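PDB 2AWA: DNA polymerase III, beta chain from Streptococcus pneumoniae, which probably forms a ring-shaped head-to-tail homodimer around DNA and tethers DNA polymerases and other proteins to it, making replication processive. Local coordinates for residues T30-S35 with S224-D229; S44-D49 with I55-S60. All blocks are in the same frame, centred on the assembly; numbering follows the deposited sequence.

How the contacts relate
From the N terminus, helix 20-31 runs into the turn of 30-35, the first half of contact 1, and the chain then enters strand 45-50. That strand hairpins straight back as 54-60, so contact 2 closes a short loop within the N-terminal domain. A much longer excursion follows before helix 217-226 in the central domain supplies 224-229 and closes contact 1, with the whole hairpin of contact 2 inside its span. The two centres are about 13 Å apart and the contacts touch: T30 and I34 pack on the hairpin. Contact 1 joins two domains at their helix ends; contact 2 builds the sheet beneath the first helix.

Contact 1 (T30-S35 with S224-D229); sequences TKRAIS and SAVFTD
At the junction between the N-terminal and central domains of the clamp, R32, at the C-terminal end of helix 20-31, reaches across to A225 and V226 in the last turn of helix 217-226. The meeting is small and carried almost entirely by one arginine. Its CG stands anti to its own carbonyl carbon (chi1 -71°), and the chain then bends at chi2, which lays the outer part of the side chain alongside the A225 methyl: R32 CD is 3.5 Å from A225 CB, and NE comes equally near. Further out, the carbonyl oxygen of A225 sits over one face of the guanidinium, 3.5 Å from R32 NH1. That approach over the face gives no hydrogen bond, although a positive group beside carbonyls at a helix's C-terminal end is probably favourable electrostatically. Closer to the backbone, V226 CG2 lies 4.2 Å from R32 CB, a looser apolar touch.

R32 is presented by a type I turn from K31 to I34, closed by the bond from I34 N to K31 O (2.7 Å). On the other side, K155 of the central domain bonds to S224 O and forms a salt bridge with D229, holding the chain just beyond the helix. V226 CG1 lies over one face of the F227 ring, toward its rim.

Beneath both helix ends runs the sheet that crosses the domain boundary: A33 packs on I64 and I66 of strand 64-71, while V226 spans I66 and I250 of the adjoining strand 250-255.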
# COMPACT_ATOMS: atom_id res chain seq x y z
N THR B 30 11.35 10.23 15.28
CA THR B 30 10.94 11.58 15.65
C THR B 30 9.79 12.07 14.76
O THR B 30 8.87 12.72 15.23
CB THR B 30 12.11 12.56 15.62
OG1 THR B 30 13.10 12.14 16.57
CG2 THR B 30 11.65 13.96 15.99
N LYS B 31 9.85 11.71 13.48
CA LYS B 31 8.82 12.10 12.53
C LYS B 31 7.42 11.63 12.93
O LYS B 31 6.44 12.22 12.55
CB LYS B 31 9.14 11.58 11.14
CG LYS B 31 8.55 12.48 10.08
CD LYS B 31 8.08 11.76 8.83
CE LYS B 31 7.59 12.79 7.79
NZ LYS B 31 6.69 13.86 8.35
N ARG B 32 7.34 10.56 13.69
CA ARG B 32 6.04 10.07 14.12
C ARG B 32 5.19 11.11 14.86
O ARG B 32 3.98 10.97 14.92
CB ARG B 32 6.20 8.79 14.95
CG ARG B 32 6.63 7.63 14.08
CD ARG B 32 6.03 6.33 14.54
NE ARG B 32 6.12 5.29 13.52
CZ ARG B 32 7.20 4.54 13.28
NH1 ARG B 32 8.33 4.70 13.97
NH2 ARG B 32 7.15 3.61 12.32
N ALA B 33 5.84 12.16 15.38
CA ALA B 33 5.13 13.29 15.98
C ALA B 33 5.07 14.51 15.08
O ALA B 33 4.77 15.59 15.56
CB ALA B 33 5.80 13.68 17.31
N ILE B 34 5.33 14.36 13.78
CA ILE B 34 5.38 15.50 12.86
C ILE B 34 4.43 15.32 11.69
O ILE B 34 4.65 14.47 10.83
CB ILE B 34 6.79 15.70 12.27
CG1 ILE B 34 7.79 16.07 13.36
CG2 ILE B 34 6.76 16.78 11.18
CD1 ILE B 34 9.23 16.21 12.85
N SER B 35 3.39 16.15 11.62
CA SER B 35 2.43 16.12 10.50
C SER B 35 2.92 16.94 9.31
O SER B 35 3.78 17.81 9.44
CB SER B 35 1.07 16.64 10.94
OG SER B 35 0.74 16.12 12.21
N SER B 224 2.97 3.04 20.90
CA SER B 224 3.35 1.69 20.48
C SER B 224 4.32 1.68 19.30
O SER B 224 5.17 0.81 19.20
CB SER B 224 2.12 0.84 20.14
OG SER B 224 1.23 0.75 21.22
N ALA B 225 4.18 2.66 18.40
CA ALA B 225 5.11 2.84 17.28
C ALA B 225 6.46 3.48 17.66
O ALA B 225 7.47 3.22 17.03
CB ALA B 225 4.46 3.66 16.20
N VAL B 226 6.49 4.32 18.68
CA VAL B 226 7.70 5.02 19.04
C VAL B 226 8.63 4.12 19.82
O VAL B 226 9.83 4.12 19.61
CB VAL B 226 7.38 6.32 19.81
CG1 VAL B 226 8.60 6.87 20.53
CG2 VAL B 226 6.83 7.38 18.82
N PHE B 227 8.06 3.34 20.71
CA PHE B 227 8.84 2.47 21.58
C PHE B 227 8.85 1.05 21.03
O PHE B 227 7.91 0.27 21.22
CB PHE B 227 8.32 2.54 23.02
CG PHE B 227 8.47 3.90 23.64
CD1 PHE B 227 7.46 4.85 23.50
CD2 PHE B 227 9.64 4.25 24.31
CE1 PHE B 227 7.60 6.11 24.04
CE2 PHE B 227 9.79 5.51 24.85
CZ PHE B 227 8.76 6.45 24.73
N THR B 228 9.93 0.75 20.33
CA THR B 228 10.12 -0.53 19.74
C THR B 228 10.42 -1.50 20.84
O THR B 228 10.73 -1.11 21.96
CB THR B 228 11.27 -0.51 18.71
OG1 THR B 228 12.44 0.05 19.31
CG2 THR B 228 10.86 0.33 17.49
N ASP B 229 10.33 -2.78 20.52
CA ASP B 229 10.36 -3.82 21.53
C ASP B 229 11.74 -3.98 22.19
O ASP B 229 11.83 -4.56 23.26
CB ASP B 229 9.86 -5.14 20.92
CG ASP B 229 8.39 -5.06 20.47
OD1 ASP B 229 7.62 -4.25 21.06
OD2 ASP B 229 8.02 -5.80 19.54

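Contact 2 (S44-D49 with I55-S60)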
# COMPACT_ATOMS: atom_id res chain seq x y z
N SER B 44 5.98 21.50 11.15
CA SER B 44 6.37 20.53 10.11
C SER B 44 7.90 20.27 10.05
O SER B 44 8.36 19.36 9.37
CB SER B 44 5.89 20.99 8.74
OG SER B 44 6.54 22.18 8.32
N THR B 45 8.67 21.06 10.78
CA THR B 45 10.11 20.91 10.78
C THR B 45 10.52 19.97 11.89
O THR B 45 9.80 19.85 12.87
CB THR B 45 10.86 22.28 10.98
OG1 THR B 45 10.62 22.80 12.30
CG2 THR B 45 10.41 23.28 9.94
N VAL B 46 11.64 19.29 11.70
CA VAL B 46 12.35 18.68 12.81
C VAL B 46 13.37 19.68 13.28
O VAL B 46 13.88 20.47 12.49
CB VAL B 46 13.03 17.34 12.46
CG1 VAL B 46 13.86 17.43 11.18
CG2 VAL B 46 13.87 16.84 13.65
N LYS B 47 13.62 19.67 14.59
CA LYS B 47 14.58 20.55 15.23
C LYS B 47 15.73 19.69 15.67
O LYS B 47 15.51 18.61 16.22
CB LYS B 47 13.95 21.24 16.45
CG LYS B 47 14.92 21.95 17.39
CD LYS B 47 14.16 22.95 18.24
CE LYS B 47 14.76 23.14 19.63
NZ LYS B 47 16.09 23.74 19.57
N ILE B 48 16.94 20.19 15.43
CA ILE B 48 18.17 19.43 15.64
C ILE B 48 19.11 20.23 16.52
O ILE B 48 19.78 21.15 16.05
CB ILE B 48 18.86 19.15 14.30
CG1 ILE B 48 17.94 18.32 13.41
CG2 ILE B 48 20.18 18.39 14.49
CD1 ILE B 48 18.37 18.33 12.00
N ASP B 49 19.15 19.87 17.80
CA ASP B 49 20.06 20.46 18.77
C ASP B 49 21.29 19.60 18.88
O ASP B 49 21.19 18.39 19.02
CB ASP B 49 19.41 20.55 20.15
CG ASP B 49 18.59 21.81 20.32
OD1 ASP B 49 19.18 22.92 20.27
OD2 ASP B 49 17.36 21.69 20.53
N ILE B 55 23.44 14.56 19.89
CA ILE B 55 22.43 15.21 19.08
C ILE B 55 21.05 14.87 19.63
O ILE B 55 20.80 13.73 20.02
CB ILE B 55 22.50 14.67 17.66
CG1 ILE B 55 23.78 15.13 16.98
CG2 ILE B 55 21.28 15.09 16.85
CD1 ILE B 55 24.05 14.35 15.70
N THR B 56 20.16 15.86 19.64
CA THR B 56 18.78 15.68 20.06
C THR B 56 17.87 16.06 18.91
O THR B 56 17.99 17.13 18.34
CB THR B 56 18.43 16.56 21.27
OG1 THR B 56 19.42 16.41 22.29
CG2 THR B 56 17.06 16.16 21.85
N LEU B 57 16.96 15.15 18.58
CA LEU B 57 15.96 15.39 17.54
C LEU B 57 14.62 15.67 18.18
O LEU B 57 14.06 14.80 18.85
CB LEU B 57 15.84 14.17 16.63
CG LEU B 57 17.15 13.82 15.92
CD1 LEU B 57 17.01 12.48 15.23
CD2 LEU B 57 17.55 14.91 14.95
N ILE B 58 14.09 16.87 17.95
CA ILE B 58 12.79 17.26 18.49
C ILE B 58 11.71 17.42 17.42
O ILE B 58 11.92 18.06 16.39
CB ILE B 58 12.90 18.52 19.37
CG1 ILE B 58 13.85 18.23 20.54
CG2 ILE B 58 11.52 18.92 19.89
CD1 ILE B 58 14.07 19.41 21.49
N GLY B 59 10.57 16.80 17.69
CA GLY B 59 9.38 16.91 16.84
C GLY B 59 8.10 16.99 17.65
O GLY B 59 8.00 16.45 18.77
N SER B 60 7.11 17.68 17.10
CA SER B 60 5.84 17.85 17.77
C SER B 60 4.76 18.28 16.81
O SER B 60 5.02 18.80 15.72
CB SER B 60 5.96 18.89 18.88
OG SER B 60 6.38 20.13 18.36
O HOH W 1 21.60 17.37 21.94
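K47 and I58 make a hydrogen-bonded pair in the antiparallel beta hairpin of strands 45-50 and 54-60, part of the sheet that continues from the N-terminal into the central domain. K47 N gives to I58 O at 3.0 Å, in the plane of that carbonyl, and I58 N returns a nearly straight bond to K47 O at 2.8 Å (175° at the hydrogen). Two residues nearer the turn, D49 and T56 repeat the pattern; here D49 N to T56 O is the more bent bond, 151° at the hydrogen. Between these pairs, I48 and L57 form the non-hydrogen-bonded pair and lie side by side on the same face, I48 CG1 touching L57 CD2 at 3.8 Å. I48 CG2 also meets I55 CG2 at 4.2 Å, and V46 turns its CG2 branch anti to the backbone N, where V46 CG2 comes within 3.6 Å of I58 O. K47, D49, T56 and I58 occupy the opposite face, and there the D49 carboxylate lies across the end of I58, with D49 OD2 4.1 Å from I58 CD1.

The face bearing L57 is roofed by helix 20-31: L57 packs on A26, L27 and T30. Strands flank the hairpin on both edges, V46 and I48 bonding through the backbone to L89 and I87 of strand 85-90, I55 and L57 to I70 and N68 of strand 64-71.

The K47 chain bends at chi3 and chi4, bringing its ammonium along its own strand to D49, and S86 adds weak hydrogen bonds to both partners. In the salt bridge, K47 NZ meets D49 OD2 at 2.6 Å on the syn side, 29° out of the carboxylate plane.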